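Local coordinates for protein-L-isoaspartate O-methyltransferase beta-aspartate methyltransferase (Plasmodium falciparum, PDB 2PBF) that probably methylates L-isoaspartyl residues of damaged proteins, with S-adenosyl-L-methionine as methyl donor, as a step in protein repair, at residues A[23-28]-A[32-37]; A[72-77]-A[96-101]; A[102-105]-A[111-114]; A[127-132]-A[142-147]. All coordinates share one frame; numbering follows the deposited sequence.

Contact 1 of 4, residues A[23-28]-A[32-37]; sequences GIIDDD and NTMLQV
Asn-32 folds its carboxamide back over the carbonyl of Asp-28, one helical turn earlier. Its backbone N gives a nearly straight hydrogen bond to Asp-28 O, 2.7 Å long with an N-H...O angle of 170°, an i to i+4 bond in the first turns of helix 28-35. The amide nitrogen ND2 also lies 2.9 Å from Asp-28 O, but its hydrogens point poorly for a bond, so this is close packing beside a carbonyl already engaged by the backbone. With CG anti to the carbonyl carbon (chi1 -56°), the Asn-32 side chain leans back along the helix, and ND2 comes to 4.2 Å from Asp-28 CB.

The start of the helix is marked by Asp-27 at the N-cap, whose OD2 accepts from Val-30 N. Further along the chain, Asn-32 O receives two donors from Gln-36 on opposite faces of its carbonyl plane: the backbone N and, at 3.2 Å, the side-chain NE2. The amide of Gln-36 is thereby turned back toward the helix carbonyl of Asn-32.

On the buried side the chemistry becomes apolar. Ile-25 CD1 reaches the sulfur of Met-34, 4.3 Å from SD, a loose touch in which a methyl end meets the bend of a thioether chain.

Gly-23, with positive phi, closes helix 12-21 in a Schellman motif, so the contact spans the turn from one helix into the next. Met-34 also packs on Leu-16 of helix 12-21, Ala-68 and Leu-71 of helix 64-74 and Tyr-93 of helix 93-101, placing helix 28-35 among three others.

Contact 2 of 4, residues A[72-77]-A[96-101]; sequences KRLINV and VCMAIK
Lys-101, in the last turn of helix 93-101, extends its side chain to Ile-75, at the C-terminal side of helix 64-74; in this Rossmann-like methyltransferase fold strand 83-87 lies between the two helices in sequence. The polar part of the contact is one hydrogen bond, from Lys-101 NZ to Ile-75 O at 3.2 Å. The ammonium approaches almost head-on, with a C=O...N angle of 160°, and it also bonds Leu-78 O. Two carbonyls of the turn after helix 64-74 thus hold the same charged group, giving a partly exposed lysine two polar partners beside buried apolar side chains.

The apolar part has two pieces. The aliphatic chain of Lys-101, bent at chi2 (-92°), crosses the side chain of Ile-75 at about a right angle. Separately, Leu-74 and Met-98 meet by their ends, both near strand 163-168: His-167 touches each of them, and Ala-165 packs on Leu-74. Met-98 keeps chi2 and chi3 extended (173° and 172°), which carries its terminal methyl across to the leucine. That meeting is one of methyl against methyl, Leu-74 CD1 lying 4.3 Å from Met-98 CE, whereas Ile-75 CD1 rests 4.0 Å from Lys-101 CE.

Contact 3 of 4, residues A[102-105]-A[111-114]; sequences MNVL and YVIG
Val-112 sets its CG2 methyl against two side chains of the preceding loop, Val-104 and Met-102. The closer partner is Val-104, whose CG1 lies 3.5 Å from Val-112 CG2, a snug methyl-to-methyl contact made where the two side chains cross at about a right angle. Both branches of Val-112 have their place: CG1 stands anti to the backbone N (chi1 -178°), leaving CG2 beside that N and directed at the loop, while CG1 packs on Met-98 of helix 93-101.

Met-102 meets the same CG2 methyl from a different direction, roughly at right angles to Val-104's approach. Its chain runs out extended through chi2, then bends at chi3 (83°), and this last turn sets the sulfur against the valine while sending the methyl on to the strand backbone. The sulfur, Met-102 SD, is 3.8 Å from Val-112 CG2, and Met-102 CE stops 3.7 Å from the carbonyl oxygen of Tyr-111.

Between Met-102 and Val-104 the chain turns through Asn-103, whose positive phi ends helix 93-101 in a Schellman motif. This is the return leg of a beta-alpha-beta crossover of the Rossmann-like fold: strand 83-87 leads into helix 93-101, and the loop brings the chain back to the parallel neighbour, strand 111-116.

On Val-104 the CG1 methyl is anti to the carbonyl carbon (chi1 -65°), and it approaches the beginning of the strand, 4.4 Å from Tyr-111 N. Val-104 also rests on Leu-136 and Ile-139, whereas Met-102 reaches Ala-84 of strand 83-87. No hydrogen bond joins the two segments directly, although Met-102 O accepts from the hydroxyl of Ser-110, immediately before the strand.

Contact 4 of 4, residues A[127-132]-A[142-147]; sequences ENIKRD and FKIIHK
The phenyl ring of Phe-142 meets Ile-129 at its edge: Ile-129 CD1 lies near the ring plane, 4.0 Å from both Phe-142 CZ and Phe-142 CE2. The two side chains come from opposite directions, the ring from strand 142-146 and the isoleucine from helix 119-132, so the contact is a methyl against the ring's outer rim, without stacking over a face. A second flat group lies on the outer part of the helix. One face of the Arg-131 guanidinium has Glu-127 O over its centre, a packing contact with the oxygen 4.0 Å above the plane. In a separate interaction, Arg-131 NH1 hydrogen-bonds Asn-128 OD1 at 3.2 Å with an N-H...O angle of 147°, which ties the group back onto its own helix.

The same CD1 of Ile-129 serves a further partner, Ile-144 CG1, at 4.0 Å. Phe-142 and Ile-144 are two apart on the strand and therefore face the helix together, and the one methyl touches both. Ile-129 arrives there because CG1 is anti to its carbonyl carbon (chi1 -60°) and chi2 (154°) then extends the chain toward the sheet. All three residues are buried, and this pairing is wholly apolar.

Just past the strand, Lys-147 belongs to the pocket that holds S-adenosyl-L-homocysteine.

Strand 111-116, helix 119-132 and strand 142-146 make a beta-alpha-beta unit, and this contact packs its helix on an edge strand of the seven-stranded sheet, counted within this chain. Helix 93-101 is the neighbour here, with Val-96 against Ile-129 and both Thr-95 and Ala-99 against Phe-142; Val-112 of strand 111-116 lies beside the same ring.

Overall arrangement
Contacts 2, 3 and 4 are buried, whereas contact 1 is half exposed and its centre lies about 15 Å from the centre of the chain. Polarity follows position: contact 1 combines a helical backbone bond with one loose apolar touch, contact 2 carries a lysine-to-carbonyl bond beside its apolar pair, and contacts 3 and 4 have no hydrogen bond across them; apolar side chains carry both, in contact 3 with the strand backbone as a further surface. Helix 93-101 is common ground, supplying a segment to contact 2 and packing against the other three. Contacts 3 and 4 share the sheet, with probable hydrogen bonds from Gly-114 N to Lys-143 O and from Ile-145 N to Gly-114 O.

Contact 1 of 4, residues A[23-28]-A[32-37]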
loop_
_atom_site.group_PDB
_atom_site.type_symbol
_atom_site.label_atom_id
_atom_site.label_comp_id
_atom_site.label_asym_id
_atom_site.label_seq_id
_atom_site.Cartn_x
_atom_site.Cartn_y
_atom_site.Cartn_z
ATOM N N GLY A 23 -1.480 -20.653 3.143
ATOM C CA GLY A 23 -0.878 -20.039 4.320
ATOM C C GLY A 23 -0.292 -18.656 4.071
ATOM O O GLY A 23 0.532 -18.198 4.845
ATOM N N ILE A 24 -0.732 -18.009 2.984
ATOM C CA ILE A 24 -0.319 -16.654 2.608
ATOM C C ILE A 24 -1.118 -15.662 3.451
ATOM O O ILE A 24 -0.583 -14.674 3.944
ATOM C CB ILE A 24 -0.494 -16.420 1.078
ATOM C CG1 ILE A 24 0.566 -17.222 0.327
ATOM C CG2 ILE A 24 -0.416 -14.927 0.714
ATOM C CD1 ILE A 24 0.135 -17.709 -1.028
ATOM N N ILE A 25 -2.399 -15.953 3.616
ATOM C CA ILE A 25 -3.220 -15.285 4.610
ATOM C C ILE A 25 -3.293 -16.196 5.831
ATOM O O ILE A 25 -3.739 -17.347 5.708
ATOM C CB ILE A 25 -4.627 -14.968 4.055
ATOM C CG1 ILE A 25 -4.530 -13.875 2.985
ATOM C CG2 ILE A 25 -5.589 -14.565 5.179
ATOM C CD1 ILE A 25 -5.770 -13.723 2.158
ATOM N N ASP A 26 -2.799 -15.687 6.972
ATOM C CA ASP A 26 -2.887 -16.335 8.297
ATOM C C ASP A 26 -3.374 -15.314 9.364
ATOM O O ASP A 26 -2.825 -15.220 10.462
ATOM C CB ASP A 26 -1.533 -16.947 8.706
ATOM C CG ASP A 26 -0.377 -15.921 8.685
ATOM O OD1 ASP A 26 -0.599 -14.731 9.005
ATOM O OD2 ASP A 26 0.763 -16.310 8.347
ATOM N N ASP A 27 -4.409 -14.553 9.018
ATOM C CA ASP A 27 -4.896 -13.472 9.842
ATOM C C ASP A 27 -6.316 -13.163 9.377
ATOM O O ASP A 27 -6.579 -13.003 8.176
ATOM C CB ASP A 27 -3.965 -12.256 9.702
ATOM C CG ASP A 27 -4.262 -11.146 10.708
ATOM O OD1 ASP A 27 -3.390 -10.839 11.539
ATOM O OD2 ASP A 27 -5.350 -10.551 10.639
ATOM N N ASP A 28 -7.233 -13.099 10.337
ATOM C CA ASP A 28 -8.634 -12.844 10.056
ATOM C C ASP A 28 -8.855 -11.418 9.570
ATOM O O ASP A 28 -9.721 -11.187 8.739
ATOM C CB ASP A 28 -9.479 -13.088 11.309
ATOM C CG ASP A 28 -9.658 -14.575 11.642
ATOM O OD1 ASP A 28 -10.547 -14.862 12.480
ATOM O OD2 ASP A 28 -8.942 -15.446 11.085
ATOM N N ASN A 32 -10.575 -10.382 6.278
ATOM C CA ASN A 32 -11.793 -9.550 6.249
ATOM C C ASN A 32 -11.600 -8.242 5.497
ATOM O O ASN A 32 -12.492 -7.794 4.791
ATOM C CB ASN A 32 -12.373 -9.293 7.656
ATOM C CG ASN A 32 -12.683 -10.586 8.423
ATOM O OD1 ASN A 32 -13.188 -11.562 7.854
ATOM N ND2 ASN A 32 -12.385 -10.587 9.717
ATOM N N THR A 33 -10.426 -7.637 5.640
ATOM C CA THR A 33 -10.103 -6.412 4.893
ATOM C C THR A 33 -10.099 -6.663 3.389
ATOM O O THR A 33 -10.803 -5.999 2.645
ATOM C CB THR A 33 -8.738 -5.821 5.340
ATOM O OG1 THR A 33 -8.732 -5.651 6.769
ATOM C CG2 THR A 33 -8.476 -4.483 4.640
ATOM N N MET A 34 -9.287 -7.620 2.946
ATOM C CA MET A 34 -9.227 -7.973 1.534
ATOM C C MET A 34 -10.578 -8.444 0.979
ATOM O O MET A 34 -10.927 -8.126 -0.157
ATOM C CB MET A 34 -8.138 -9.006 1.280
ATOM C CG MET A 34 -6.718 -8.458 1.531
ATOM S SD MET A 34 -5.389 -9.572 1.067
ATOM C CE MET A 34 -5.408 -9.618 -0.733
ATOM N N LEU A 35 -11.335 -9.183 1.784
ATOM C CA LEU A 35 -12.694 -9.605 1.397
ATOM C C LEU A 35 -13.571 -8.405 1.043
ATOM O O LEU A 35 -14.386 -8.461 0.128
ATOM C CB LEU A 35 -13.332 -10.442 2.521
ATOM C CG LEU A 35 -14.763 -10.967 2.260
ATOM C CD1 LEU A 35 -14.765 -11.913 1.074
ATOM C CD2 LEU A 35 -15.363 -11.622 3.508
ATOM N N GLN A 36 -13.383 -7.307 1.775
ATOM C CA GLN A 36 -14.110 -6.070 1.522
ATOM C C GLN A 36 -13.676 -5.325 0.254
ATOM O O GLN A 36 -14.381 -4.408 -0.206
ATOM C CB GLN A 36 -14.047 -5.159 2.759
ATOM C CG GLN A 36 -14.830 -5.714 3.956
ATOM C CD GLN A 36 -14.748 -4.825 5.185
ATOM O OE1 GLN A 36 -15.485 -3.864 5.304
ATOM N NE2 GLN A 36 -13.852 -5.158 6.109
ATOM N N VAL A 37 -12.532 -5.717 -0.319
ATOM C CA VAL A 37 -11.989 -5.054 -1.502
ATOM C C VAL A 37 -11.778 -6.057 -2.670
ATOM O O VAL A 37 -10.748 -6.736 -2.753
ATOM C CB VAL A 37 -10.649 -4.272 -1.174
ATOM C CG1 VAL A 37 -10.262 -3.396 -2.334
ATOM C CG2 VAL A 37 -10.801 -3.414 0.091
#

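Contact 2 of 4, residues A[72-77]-A[96-101]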
loop_
_atom_site.group_PDB
_atom_site.type_symbol
_atom_site.label_atom_id
_atom_site.label_comp_id
_atom_site.label_asym_id
_atom_site.label_seq_id
_atom_site.Cartn_x
_atom_site.Cartn_y
_atom_site.Cartn_z
ATOM N N LYS A 72 -0.508 -7.892 6.027
ATOM C CA LYS A 72 -0.223 -8.649 7.253
ATOM C C LYS A 72 0.788 -7.917 8.126
ATOM O O LYS A 72 0.560 -7.750 9.308
ATOM C CB LYS A 72 0.288 -10.044 6.904
ATOM C CG LYS A 72 0.886 -10.860 8.065
ATOM C CD LYS A 72 1.842 -11.932 7.521
ATOM C CE LYS A 72 2.292 -12.942 8.620
ATOM N NZ LYS A 72 3.176 -12.314 9.685
ATOM N N ARG A 73 1.876 -7.439 7.524
ATOM C CA ARG A 73 2.950 -6.799 8.279
ATOM C C ARG A 73 2.476 -5.505 8.913
ATOM O O ARG A 73 3.004 -5.066 9.946
ATOM C CB ARG A 73 4.170 -6.512 7.404
ATOM C CG ARG A 73 4.760 -7.689 6.642
ATOM C CD ARG A 73 5.045 -8.890 7.523
ATOM N NE ARG A 73 6.002 -8.593 8.574
ATOM C CZ ARG A 73 6.783 -9.499 9.166
ATOM N NH1 ARG A 73 6.754 -10.770 8.792
ATOM N NH2 ARG A 73 7.605 -9.119 10.131
ATOM N N LEU A 74 1.500 -4.873 8.268
ATOM C CA LEU A 74 1.008 -3.574 8.710
ATOM C C LEU A 74 -0.285 -3.681 9.517
ATOM O O LEU A 74 -0.811 -2.679 9.972
ATOM C CB LEU A 74 0.810 -2.650 7.493
ATOM C CG LEU A 74 2.070 -2.136 6.798
ATOM C CD1 LEU A 74 1.740 -1.464 5.499
ATOM C CD2 LEU A 74 2.884 -1.223 7.698
ATOM N N ILE A 75 -0.793 -4.899 9.699
ATOM C CA ILE A 75 -2.150 -5.085 10.193
ATOM C C ILE A 75 -2.448 -4.378 11.519
ATOM O O ILE A 75 -3.543 -3.836 11.707
ATOM C CB ILE A 75 -2.590 -6.593 10.194
ATOM C CG1 ILE A 75 -4.102 -6.718 9.969
ATOM C CG2 ILE A 75 -2.151 -7.336 11.463
ATOM C CD1 ILE A 75 -4.569 -6.086 8.669
ATOM N N ASN A 76 -1.468 -4.353 12.416
ATOM C CA ASN A 76 -1.668 -3.794 13.755
ATOM C C ASN A 76 -1.392 -2.295 13.852
ATOM O O ASN A 76 -1.736 -1.689 14.856
ATOM C CB ASN A 76 -0.835 -4.535 14.816
ATOM C CG ASN A 76 -1.204 -5.981 14.953
ATOM O OD1 ASN A 76 -0.325 -6.858 14.980
ATOM N ND2 ASN A 76 -2.504 -6.263 15.036
ATOM N N VAL A 77 -0.763 -1.707 12.834
ATOM C CA VAL A 77 -0.557 -0.259 12.800
ATOM C C VAL A 77 -1.614 0.416 11.919
ATOM O O VAL A 77 -1.835 1.631 11.997
ATOM C CB VAL A 77 0.884 0.135 12.385
ATOM C CG1 VAL A 77 1.889 -0.407 13.407
ATOM C CG2 VAL A 77 1.229 -0.364 10.948
ATOM N N VAL A 96 -7.142 1.492 -0.714
ATOM C CA VAL A 96 -8.506 1.158 -0.290
ATOM C C VAL A 96 -8.517 0.135 0.862
ATOM O O VAL A 96 -9.276 0.281 1.821
ATOM C CB VAL A 96 -9.349 0.698 -1.505
ATOM C CG1 VAL A 96 -10.762 0.300 -1.092
ATOM C CG2 VAL A 96 -9.404 1.819 -2.534
ATOM N N CYS A 97 -7.667 -0.879 0.784
ATOM C CA CYS A 97 -7.505 -1.808 1.895
ATOM C C CYS A 97 -7.176 -1.026 3.179
ATOM O O CYS A 97 -7.786 -1.254 4.218
ATOM C CB CYS A 97 -6.445 -2.896 1.572
ATOM S SG CYS A 97 -7.030 -4.271 0.515
ATOM N N MET A 98 -6.250 -0.074 3.105
ATOM C CA MET A 98 -5.950 0.752 4.274
ATOM C C MET A 98 -7.139 1.596 4.758
ATOM O O MET A 98 -7.386 1.669 5.960
ATOM C CB MET A 98 -4.763 1.673 4.013
ATOM C CG MET A 98 -3.415 1.001 3.838
ATOM S SD MET A 98 -2.248 2.295 3.329
ATOM C CE MET A 98 -0.753 1.350 3.424
ATOM N N ALA A 99 -7.853 2.243 3.825
ATOM C CA ALA A 99 -9.072 3.005 4.139
ATOM C C ALA A 99 -10.121 2.166 4.872
ATOM O O ALA A 99 -10.824 2.667 5.755
ATOM C CB ALA A 99 -9.688 3.583 2.847
ATOM N N ILE A 100 -10.243 0.907 4.457
ATOM C CA ILE A 100 -11.208 -0.022 5.025
ATOM C C ILE A 100 -10.832 -0.433 6.430
ATOM O O ILE A 100 -11.651 -0.342 7.339
ATOM C CB ILE A 100 -11.416 -1.280 4.134
ATOM C CG1 ILE A 100 -12.325 -0.940 2.968
ATOM C CG2 ILE A 100 -12.021 -2.467 4.953
ATOM C CD1 ILE A 100 -13.579 -0.196 3.369
ATOM N N LYS A 101 -9.580 -0.842 6.606
ATOM C CA LYS A 101 -9.104 -1.309 7.895
ATOM C C LYS A 101 -9.132 -0.203 8.951
ATOM O O LYS A 101 -9.334 -0.452 10.155
ATOM C CB LYS A 101 -7.680 -1.842 7.750
ATOM C CG LYS A 101 -7.464 -3.110 8.514
ATOM C CD LYS A 101 -6.949 -2.826 9.868
ATOM C CE LYS A 101 -7.230 -3.941 10.826
ATOM N NZ LYS A 101 -6.721 -3.494 12.175
#

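Contact 3 of 4, residues A[102-105]-A[111-114]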
loop_
_atom_site.group_PDB
_atom_site.type_symbol
_atom_site.label_atom_id
_atom_site.label_comp_id
_atom_site.label_asym_id
_atom_site.label_seq_id
_atom_site.Cartn_x
_atom_site.Cartn_y
_atom_site.Cartn_z
ATOM N N MET A 102 -8.897 1.018 8.495
ATOM C CA MET A 102 -8.809 2.163 9.384
ATOM C C MET A 102 -10.134 2.937 9.492
ATOM O O MET A 102 -10.219 3.944 10.186
ATOM C CB MET A 102 -7.666 3.077 8.912
ATOM C CG MET A 102 -6.271 2.467 9.096
ATOM S SD MET A 102 -5.004 3.323 8.145
ATOM C CE MET A 102 -4.663 4.665 9.249
ATOM N N ASN A 103 -11.147 2.493 8.755
ATOM C CA ASN A 103 -12.464 3.089 8.800
ATOM C C ASN A 103 -12.455 4.590 8.606
ATOM O O ASN A 103 -13.046 5.326 9.401
ATOM C CB ASN A 103 -13.176 2.727 10.115
ATOM C CG ASN A 103 -14.708 2.796 10.009
ATOM O OD1 ASN A 103 -15.296 3.213 8.986
ATOM N ND2 ASN A 103 -15.361 2.388 11.081
ATOM N N VAL A 104 -11.773 5.054 7.559
ATOM C CA VAL A 104 -11.753 6.478 7.220
ATOM C C VAL A 104 -13.154 7.046 7.032
ATOM O O VAL A 104 -13.364 8.256 7.189
ATOM C CB VAL A 104 -10.890 6.796 5.968
ATOM C CG1 VAL A 104 -9.423 6.484 6.237
ATOM C CG2 VAL A 104 -11.394 6.031 4.775
ATOM N N LEU A 105 -14.115 6.186 6.712
ATOM C CA LEU A 105 -15.497 6.643 6.461
ATOM C C LEU A 105 -16.236 7.082 7.738
ATOM O O LEU A 105 -16.949 8.091 7.724
ATOM C CB LEU A 105 -16.305 5.572 5.705
ATOM C CG LEU A 105 -16.032 5.367 4.207
ATOM C CD1 LEU A 105 -16.826 4.141 3.703
ATOM C CD2 LEU A 105 -16.379 6.604 3.398
ATOM N N TYR A 111 -6.573 8.660 8.754
ATOM C CA TYR A 111 -6.149 9.319 7.562
ATOM C C TYR A 111 -5.384 8.361 6.627
ATOM O O TYR A 111 -4.445 7.674 7.057
ATOM C CB TYR A 111 -5.303 10.511 7.953
ATOM C CG TYR A 111 -4.924 11.395 6.811
ATOM C CD1 TYR A 111 -5.842 12.289 6.258
ATOM C CD2 TYR A 111 -3.648 11.342 6.279
ATOM C CE1 TYR A 111 -5.468 13.119 5.188
ATOM C CE2 TYR A 111 -3.281 12.145 5.222
ATOM C CZ TYR A 111 -4.190 13.030 4.682
ATOM O OH TYR A 111 -3.788 13.841 3.642
ATOM N N VAL A 112 -5.780 8.331 5.353
ATOM C CA VAL A 112 -5.084 7.512 4.351
ATOM C C VAL A 112 -4.752 8.318 3.091
ATOM O O VAL A 112 -5.620 8.981 2.513
ATOM C CB VAL A 112 -5.890 6.246 3.988
ATOM C CG1 VAL A 112 -5.131 5.357 2.964
ATOM C CG2 VAL A 112 -6.209 5.439 5.245
ATOM N N ILE A 113 -3.491 8.261 2.668
ATOM C CA ILE A 113 -3.081 8.970 1.453
ATOM C C ILE A 113 -2.310 8.022 0.529
ATOM O O ILE A 113 -1.463 7.279 0.998
ATOM C CB ILE A 113 -2.309 10.333 1.774
ATOM C CG1 ILE A 113 -2.104 11.180 0.530
ATOM C CG2 ILE A 113 -0.956 10.121 2.444
ATOM C CD1 ILE A 113 -1.514 12.594 0.844
ATOM N N GLY A 114 -2.660 8.010 -0.762
ATOM C CA GLY A 114 -1.876 7.309 -1.771
ATOM C C GLY A 114 -1.069 8.300 -2.592
ATOM O O GLY A 114 -1.595 9.302 -3.053
#

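Contact 4 of 4, residues A[127-132]-A[142-147]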
loop_
_atom_site.group_PDB
_atom_site.type_symbol
_atom_site.label_atom_id
_atom_site.label_comp_id
_atom_site.label_asym_id
_atom_site.label_seq_id
_atom_site.Cartn_x
_atom_site.Cartn_y
_atom_site.Cartn_z
ATOM N N GLU A 127 -10.611 5.947 -10.905
ATOM C CA GLU A 127 -11.728 5.329 -11.621
ATOM C C GLU A 127 -12.166 4.012 -10.976
ATOM O O GLU A 127 -13.335 3.708 -10.918
ATOM C CB GLU A 127 -11.357 5.098 -13.092
ATOM C CG GLU A 127 -11.919 6.141 -14.035
ATOM C CD GLU A 127 -13.448 6.051 -14.175
ATOM O OE1 GLU A 127 -14.162 6.833 -13.506
ATOM O OE2 GLU A 127 -13.936 5.188 -14.946
ATOM N N ASN A 128 -11.185 3.233 -10.524
ATOM C CA ASN A 128 -11.394 1.989 -9.803
ATOM C C ASN A 128 -12.185 2.251 -8.546
ATOM O O ASN A 128 -13.098 1.506 -8.218
ATOM C CB ASN A 128 -10.032 1.388 -9.418
ATOM C CG ASN A 128 -9.265 0.812 -10.604
ATOM O OD1 ASN A 128 -9.792 0.642 -11.711
ATOM N ND2 ASN A 128 -8.011 0.494 -10.366
ATOM N N ILE A 129 -11.828 3.318 -7.834
ATOM C CA ILE A 129 -12.451 3.619 -6.544
ATOM C C ILE A 129 -13.871 4.140 -6.723
ATOM O O ILE A 129 -14.774 3.752 -5.974
ATOM C CB ILE A 129 -11.582 4.561 -5.669
ATOM C CG1 ILE A 129 -10.216 3.900 -5.392
ATOM C CG2 ILE A 129 -12.329 4.878 -4.359
ATOM C CD1 ILE A 129 -9.068 4.848 -5.111
ATOM N N LYS A 130 -14.071 4.981 -7.737
ATOM C CA LYS A 130 -15.414 5.402 -8.124
ATOM C C LYS A 130 -16.339 4.197 -8.327
ATOM O O LYS A 130 -17.428 4.171 -7.768
ATOM C CB LYS A 130 -15.406 6.297 -9.374
ATOM C CG LYS A 130 -14.661 7.623 -9.217
ATOM C CD LYS A 130 -15.331 8.797 -9.982
ATOM C CE LYS A 130 -14.853 10.159 -9.431
ATOM N NZ LYS A 130 -15.225 11.348 -10.288
ATOM N N ARG A 131 -15.910 3.197 -9.094
ATOM C CA ARG A 131 -16.768 2.029 -9.365
ATOM C C ARG A 131 -16.937 1.107 -8.168
ATOM O O ARG A 131 -17.982 0.443 -8.038
ATOM C CB ARG A 131 -16.317 1.261 -10.616
ATOM C CG ARG A 131 -15.596 -0.083 -10.416
ATOM C CD ARG A 131 -15.461 -0.838 -11.779
ATOM N NE ARG A 131 -14.941 0.062 -12.820
ATOM C CZ ARG A 131 -13.650 0.283 -13.053
ATOM N NH1 ARG A 131 -12.729 -0.349 -12.337
ATOM N NH2 ARG A 131 -13.276 1.144 -14.001
ATOM N N ASP A 132 -15.933 1.078 -7.289
ATOM C CA ASP A 132 -15.977 0.205 -6.124
ATOM C C ASP A 132 -16.644 0.872 -4.911
ATOM O O ASP A 132 -17.650 0.374 -4.394
ATOM C CB ASP A 132 -14.570 -0.282 -5.768
ATOM C CG ASP A 132 -14.570 -1.330 -4.650
ATOM O OD1 ASP A 132 -15.502 -2.180 -4.584
ATOM O OD2 ASP A 132 -13.611 -1.307 -3.840
ATOM N N PHE A 142 -9.260 10.695 2.959
ATOM C CA PHE A 142 -8.744 9.727 2.004
ATOM C C PHE A 142 -8.398 10.489 0.738
ATOM O O PHE A 142 -9.203 11.297 0.263
ATOM C CB PHE A 142 -9.765 8.600 1.723
ATOM C CG PHE A 142 -9.303 7.620 0.661
ATOM C CD1 PHE A 142 -8.588 6.486 1.025
ATOM C CD2 PHE A 142 -9.506 7.876 -0.703
ATOM C CE1 PHE A 142 -8.091 5.583 0.048
ATOM C CE2 PHE A 142 -9.013 6.974 -1.690
ATOM C CZ PHE A 142 -8.335 5.813 -1.304
ATOM N N LYS A 143 -7.187 10.290 0.214
ATOM C CA LYS A 143 -6.816 10.921 -1.056
ATOM C C LYS A 143 -5.806 10.090 -1.835
ATOM O O LYS A 143 -4.973 9.405 -1.240
ATOM C CB LYS A 143 -6.175 12.293 -0.827
ATOM C CG LYS A 143 -7.084 13.352 -0.274
ATOM C CD LYS A 143 -6.299 14.393 0.519
ATOM C CE LYS A 143 -7.156 14.890 1.696
ATOM N NZ LYS A 143 -7.184 16.372 1.820
ATOM N N ILE A 144 -5.878 10.194 -3.162
ATOM C CA ILE A 144 -4.827 9.719 -4.064
ATOM C C ILE A 144 -4.259 10.931 -4.776
ATOM O O ILE A 144 -4.975 11.618 -5.496
ATOM C CB ILE A 144 -5.360 8.750 -5.154
ATOM C CG1 ILE A 144 -6.156 7.588 -4.552
ATOM C CG2 ILE A 144 -4.192 8.276 -6.059
ATOM C CD1 ILE A 144 -5.332 6.575 -3.731
ATOM N N ILE A 145 -2.973 11.172 -4.548
ATOM C CA ILE A 145 -2.233 12.325 -5.049
ATOM C C ILE A 145 -1.268 11.911 -6.169
ATOM O O ILE A 145 -0.598 10.888 -6.064
ATOM C CB ILE A 145 -1.388 12.980 -3.885
ATOM C CG1 ILE A 145 -2.249 13.247 -2.642
ATOM C CG2 ILE A 145 -0.723 14.250 -4.314
ATOM C CD1 ILE A 145 -3.590 13.903 -2.915
ATOM N N HIS A 146 -1.203 12.712 -7.230
ATOM C CA HIS A 146 -0.133 12.612 -8.232
ATOM C C HIS A 146 1.167 13.219 -7.705
ATOM O O HIS A 146 1.325 14.434 -7.672
ATOM C CB HIS A 146 -0.562 13.282 -9.532
ATOM C CG HIS A 146 0.454 13.192 -10.628
ATOM N ND1 HIS A 146 0.507 14.095 -11.662
ATOM C CD2 HIS A 146 1.464 12.317 -10.839
ATOM C CE1 HIS A 146 1.499 13.776 -12.474
ATOM N NE2 HIS A 146 2.098 12.702 -11.995
ATOM N N LYS A 147 2.099 12.368 -7.299
ATOM C CA LYS A 147 3.310 12.817 -6.622
ATOM C C LYS A 147 4.399 11.757 -6.601
ATOM O O LYS A 147 4.148 10.590 -6.322
ATOM C CB LYS A 147 2.985 13.214 -5.171
ATOM C CG LYS A 147 4.158 13.799 -4.370
ATOM C CD LYS A 147 4.046 15.314 -4.362
ATOM C CE LYS A 147 5.390 16.000 -4.403
ATOM N NZ LYS A 147 5.188 17.471 -4.207
#